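Local coordinates for protein inactive glucansucrase (Lactobacillus reuteri, PDB 5JBD) that is an inactive glucansucrase, a member of glycoside hydrolase family 70 whose chain includes a TIM-barrel-type domain and carries a calcium ion, at residues S168-N180 with I774-Y786. Numbering follows the deposited sequence.
Sequences SASSELSLQSMPN and IHVNGQTYANQIY. With SO4 (sulfate ion), chain G.
Leu173 packs its isobutyl group obliquely against the ring of Tyr781, the two side chains running past each other in opposite directions, with CD1 3.8 Å from Tyr781 CD2. The same methyl reaches the type I' beta turn Val776-Gln779, which closes a hairpin-like loop leading into strand 784-791, an edge strand of a six-stranded antiparallel sheet. The contact illustrates how a loop with two short 3-10 turns, residues 168-180, meets its partner through tyrosine hydroxyls at one end and apolar packing at the other. Tyr781 has CG between its backbone N and carbonyl carbon (chi1 50°), and from there its OH donates to Glu172 O at 2.7 Å, the donor tilted 17° from the carbonyl plane. Tyr786 grips the side chain of the same residue: its OH donates to Glu172 OE2 over 2.6 Å, from well above the carboxylate plane. The backbone N atoms of Ile849 and Gly850 also bond OE2, while Asn848 N bonds OE1; this collar of donors would be expected to favour a charged carboxylate. Toward the turn, the branches of Val776 divide the work. CG2 meets Leu175 CD2 at 3.7 Å, the side chains crossing at about a right angle, whereas CG1 lies 4.0 Å from Met178 CG. On the side of the 774-786 loop turned away from residues 168-180, His775 binds a sulfate ion, probably from the crystallisation liquor, ND1 donating to its O1 at 2.6 Å and the backbone N to O4. Bends at chi2 and chi3 fold Met178 over the turn, bringing SD within 3.5 Å of Asn777 CB.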
# COMPACT_ATOMS: atom_id res chain seq x y z
N SER A 168 25.32 10.97 -1.51
CA SER A 168 24.01 11.37 -1.01
C SER A 168 22.95 11.19 -2.09
O SER A 168 23.25 10.76 -3.21
CB SER A 168 24.05 12.82 -0.52
OG SER A 168 24.45 13.70 -1.56
N ALA A 169 21.71 11.51 -1.74
CA ALA A 169 20.53 11.18 -2.54
C ALA A 169 20.60 11.60 -4.00
O ALA A 169 20.25 10.81 -4.88
CB ALA A 169 19.28 11.76 -1.88
N SER A 170 21.09 12.81 -4.28
CA SER A 170 20.97 13.38 -5.63
C SER A 170 21.60 12.54 -6.75
O SER A 170 21.07 12.50 -7.86
CB SER A 170 21.49 14.83 -5.69
OG SER A 170 22.88 14.88 -5.50
N SER A 171 22.70 11.84 -6.47
CA SER A 171 23.33 10.98 -7.49
C SER A 171 22.49 9.76 -7.90
O SER A 171 22.80 9.11 -8.89
CB SER A 171 24.72 10.49 -7.04
OG SER A 171 24.63 9.72 -5.86
N GLU A 172 21.45 9.43 -7.14
CA GLU A 172 20.55 8.33 -7.50
C GLU A 172 19.62 8.67 -8.67
O GLU A 172 19.05 7.77 -9.29
CB GLU A 172 19.74 7.89 -6.28
CG GLU A 172 20.63 7.35 -5.15
CD GLU A 172 19.84 6.89 -3.94
OE1 GLU A 172 18.63 7.22 -3.83
OE2 GLU A 172 20.43 6.18 -3.09
N LEU A 173 19.48 9.97 -8.95
CA LEU A 173 18.76 10.51 -10.12
C LEU A 173 17.24 10.39 -10.01
O LEU A 173 16.60 9.72 -10.80
CB LEU A 173 19.28 9.90 -11.43
CG LEU A 173 20.79 9.96 -11.69
CD1 LEU A 173 21.11 9.21 -12.98
CD2 LEU A 173 21.29 11.40 -11.78
N SER A 174 16.68 11.04 -8.99
CA SER A 174 15.23 11.11 -8.82
C SER A 174 14.61 11.93 -9.93
O SER A 174 15.15 12.95 -10.34
CB SER A 174 14.85 11.73 -7.48
OG SER A 174 13.44 11.85 -7.36
N LEU A 175 13.44 11.51 -10.39
CA LEU A 175 12.65 12.31 -11.31
C LEU A 175 12.17 13.64 -10.68
O LEU A 175 11.89 14.60 -11.39
CB LEU A 175 11.47 11.49 -11.86
CG LEU A 175 11.82 10.19 -12.60
CD1 LEU A 175 10.56 9.37 -12.86
CD2 LEU A 175 12.52 10.48 -13.91
N GLN A 176 12.13 13.70 -9.34
CA GLN A 176 11.86 14.95 -8.58
C GLN A 176 12.76 16.12 -8.90
O GLN A 176 12.35 17.27 -8.71
CB GLN A 176 11.96 14.72 -7.07
CG GLN A 176 10.77 13.97 -6.48
CD GLN A 176 10.89 13.77 -4.96
OE1 GLN A 176 9.88 13.82 -4.24
NE2 GLN A 176 12.11 13.58 -4.46
N SER A 177 13.97 15.83 -9.39
CA SER A 177 14.95 16.87 -9.64
C SER A 177 14.79 17.56 -10.99
O SER A 177 15.56 18.47 -11.31
CB SER A 177 16.35 16.27 -9.60
OG SER A 177 16.57 15.51 -10.78
N MET A 178 13.82 17.13 -11.80
CA MET A 178 13.70 17.63 -13.17
C MET A 178 13.08 19.02 -13.16
O MET A 178 12.35 19.35 -12.22
CB MET A 178 12.94 16.62 -14.06
CG MET A 178 13.91 15.51 -14.49
SD MET A 178 15.05 16.03 -15.81
CE MET A 178 14.01 15.91 -17.26
N PRO A 179 13.41 19.85 -14.17
CA PRO A 179 12.91 21.22 -14.15
C PRO A 179 11.39 21.27 -14.25
O PRO A 179 10.79 20.59 -15.09
CB PRO A 179 13.59 21.87 -15.36
CG PRO A 179 13.96 20.75 -16.27
CD PRO A 179 14.15 19.54 -15.41
N ASN A 180 10.78 22.04 -13.34
CA ASN A 180 9.33 22.23 -13.25
C ASN A 180 8.55 20.95 -12.91
O ASN A 180 7.40 20.79 -13.32
CB ASN A 180 8.78 22.87 -14.54
CG ASN A 180 9.56 24.09 -14.98
OD1 ASN A 180 9.83 24.26 -16.16
ND2 ASN A 180 9.91 24.96 -14.03
N ILE A 774 16.25 3.79 -17.77
CA ILE A 774 15.95 5.16 -18.23
C ILE A 774 17.11 6.12 -17.99
O ILE A 774 18.03 5.83 -17.21
CB ILE A 774 14.68 5.75 -17.57
CG1 ILE A 774 14.81 5.77 -16.04
CG2 ILE A 774 13.45 4.96 -18.01
CD1 ILE A 774 13.75 6.58 -15.33
N HIS A 775 17.03 7.26 -18.68
CA HIS A 775 17.86 8.42 -18.41
C HIS A 775 17.02 9.46 -17.66
O HIS A 775 15.81 9.53 -17.86
CB HIS A 775 18.40 9.02 -19.72
CG HIS A 775 19.48 8.21 -20.35
ND1 HIS A 775 19.24 7.01 -20.98
CD2 HIS A 775 20.81 8.44 -20.47
CE1 HIS A 775 20.38 6.52 -21.44
NE2 HIS A 775 21.35 7.37 -21.13
N VAL A 776 17.66 10.24 -16.79
CA VAL A 776 17.02 11.37 -16.11
C VAL A 776 17.92 12.58 -16.33
O VAL A 776 19.10 12.54 -15.97
CB VAL A 776 16.84 11.10 -14.61
CG1 VAL A 776 16.10 12.25 -13.94
CG2 VAL A 776 16.09 9.79 -14.38
N ASN A 777 17.37 13.62 -16.96
CA ASN A 777 18.14 14.80 -17.43
C ASN A 777 19.40 14.38 -18.24
O ASN A 777 20.49 14.93 -18.06
CB ASN A 777 18.55 15.77 -16.25
CG ASN A 777 18.67 17.23 -16.70
OD1 ASN A 777 18.15 17.64 -17.74
ND2 ASN A 777 19.40 18.02 -15.91
N GLY A 778 19.26 13.38 -19.11
CA GLY A 778 20.39 12.85 -19.90
C GLY A 778 21.40 11.96 -19.18
O GLY A 778 22.38 11.55 -19.79
N GLN A 779 21.16 11.64 -17.90
CA GLN A 779 22.09 10.84 -17.10
C GLN A 779 21.48 9.51 -16.71
O GLN A 779 20.26 9.40 -16.55
CB GLN A 779 22.49 11.58 -15.83
CG GLN A 779 23.24 12.88 -16.04
CD GLN A 779 24.68 12.66 -16.50
OE1 GLN A 779 25.02 12.85 -17.68
NE2 GLN A 779 25.54 12.25 -15.57
N THR A 780 22.33 8.50 -16.56
CA THR A 780 21.89 7.17 -16.12
C THR A 780 23.02 6.44 -15.41
O THR A 780 24.14 6.94 -15.33
CB THR A 780 21.36 6.34 -17.32
OG1 THR A 780 20.66 5.18 -16.84
CG2 THR A 780 22.49 5.91 -18.27
N TYR A 781 22.70 5.25 -14.89
CA TYR A 781 23.72 4.30 -14.43
C TYR A 781 23.25 2.86 -14.57
O TYR A 781 22.06 2.59 -14.46
CB TYR A 781 24.17 4.58 -12.99
CG TYR A 781 23.08 4.76 -11.97
CD1 TYR A 781 22.57 3.67 -11.26
CD2 TYR A 781 22.60 6.03 -11.64
CE1 TYR A 781 21.59 3.84 -10.29
CE2 TYR A 781 21.62 6.21 -10.67
CZ TYR A 781 21.12 5.11 -9.99
OH TYR A 781 20.14 5.29 -9.03
N ALA A 782 24.20 1.96 -14.84
CA ALA A 782 23.92 0.53 -15.00
C ALA A 782 25.04 -0.30 -14.40
O ALA A 782 26.22 0.10 -14.45
CB ALA A 782 23.78 0.18 -16.48
N ASN A 783 24.68 -1.44 -13.82
CA ASN A 783 25.65 -2.42 -13.32
C ASN A 783 26.61 -1.80 -12.29
O ASN A 783 27.82 -2.04 -12.33
CB ASN A 783 26.42 -3.06 -14.49
CG ASN A 783 25.49 -3.73 -15.50
OD1 ASN A 783 25.40 -3.31 -16.66
ND2 ASN A 783 24.79 -4.76 -15.06
N GLN A 784 26.05 -1.01 -11.37
CA GLN A 784 26.82 -0.33 -10.33
C GLN A 784 26.56 -0.98 -8.99
O GLN A 784 25.41 -1.27 -8.66
CB GLN A 784 26.42 1.14 -10.22
CG GLN A 784 26.78 2.01 -11.41
CD GLN A 784 28.26 1.99 -11.73
OE1 GLN A 784 29.10 2.19 -10.86
NE2 GLN A 784 28.58 1.76 -13.00
N ILE A 785 27.62 -1.18 -8.21
CA ILE A 785 27.46 -1.69 -6.86
C ILE A 785 26.86 -0.59 -5.98
O ILE A 785 27.36 0.53 -5.95
CB ILE A 785 28.79 -2.27 -6.30
CG1 ILE A 785 29.19 -3.48 -7.15
CG2 ILE A 785 28.61 -2.65 -4.83
CD1 ILE A 785 30.38 -4.27 -6.68
N TYR A 786 25.82 -0.96 -5.24
CA TYR A 786 24.98 -0.06 -4.45
C TYR A 786 24.68 -0.75 -3.12
O TYR A 786 24.38 -1.95 -3.10
CB TYR A 786 23.67 0.15 -5.24
CG TYR A 786 22.61 1.10 -4.66
CD1 TYR A 786 22.88 2.45 -4.47
CD2 TYR A 786 21.31 0.64 -4.38
CE1 TYR A 786 21.89 3.32 -3.98
CE2 TYR A 786 20.32 1.50 -3.89
CZ TYR A 786 20.61 2.84 -3.70
OH TYR A 786 19.64 3.71 -3.21
S SO4 G . 15.51 7.15 -22.00
O1 SO4 G . 16.77 6.42 -21.73
O2 SO4 G . 15.78 8.37 -22.79
O3 SO4 G . 14.65 6.23 -22.78
O4 SO4 G . 14.85 7.52 -20.73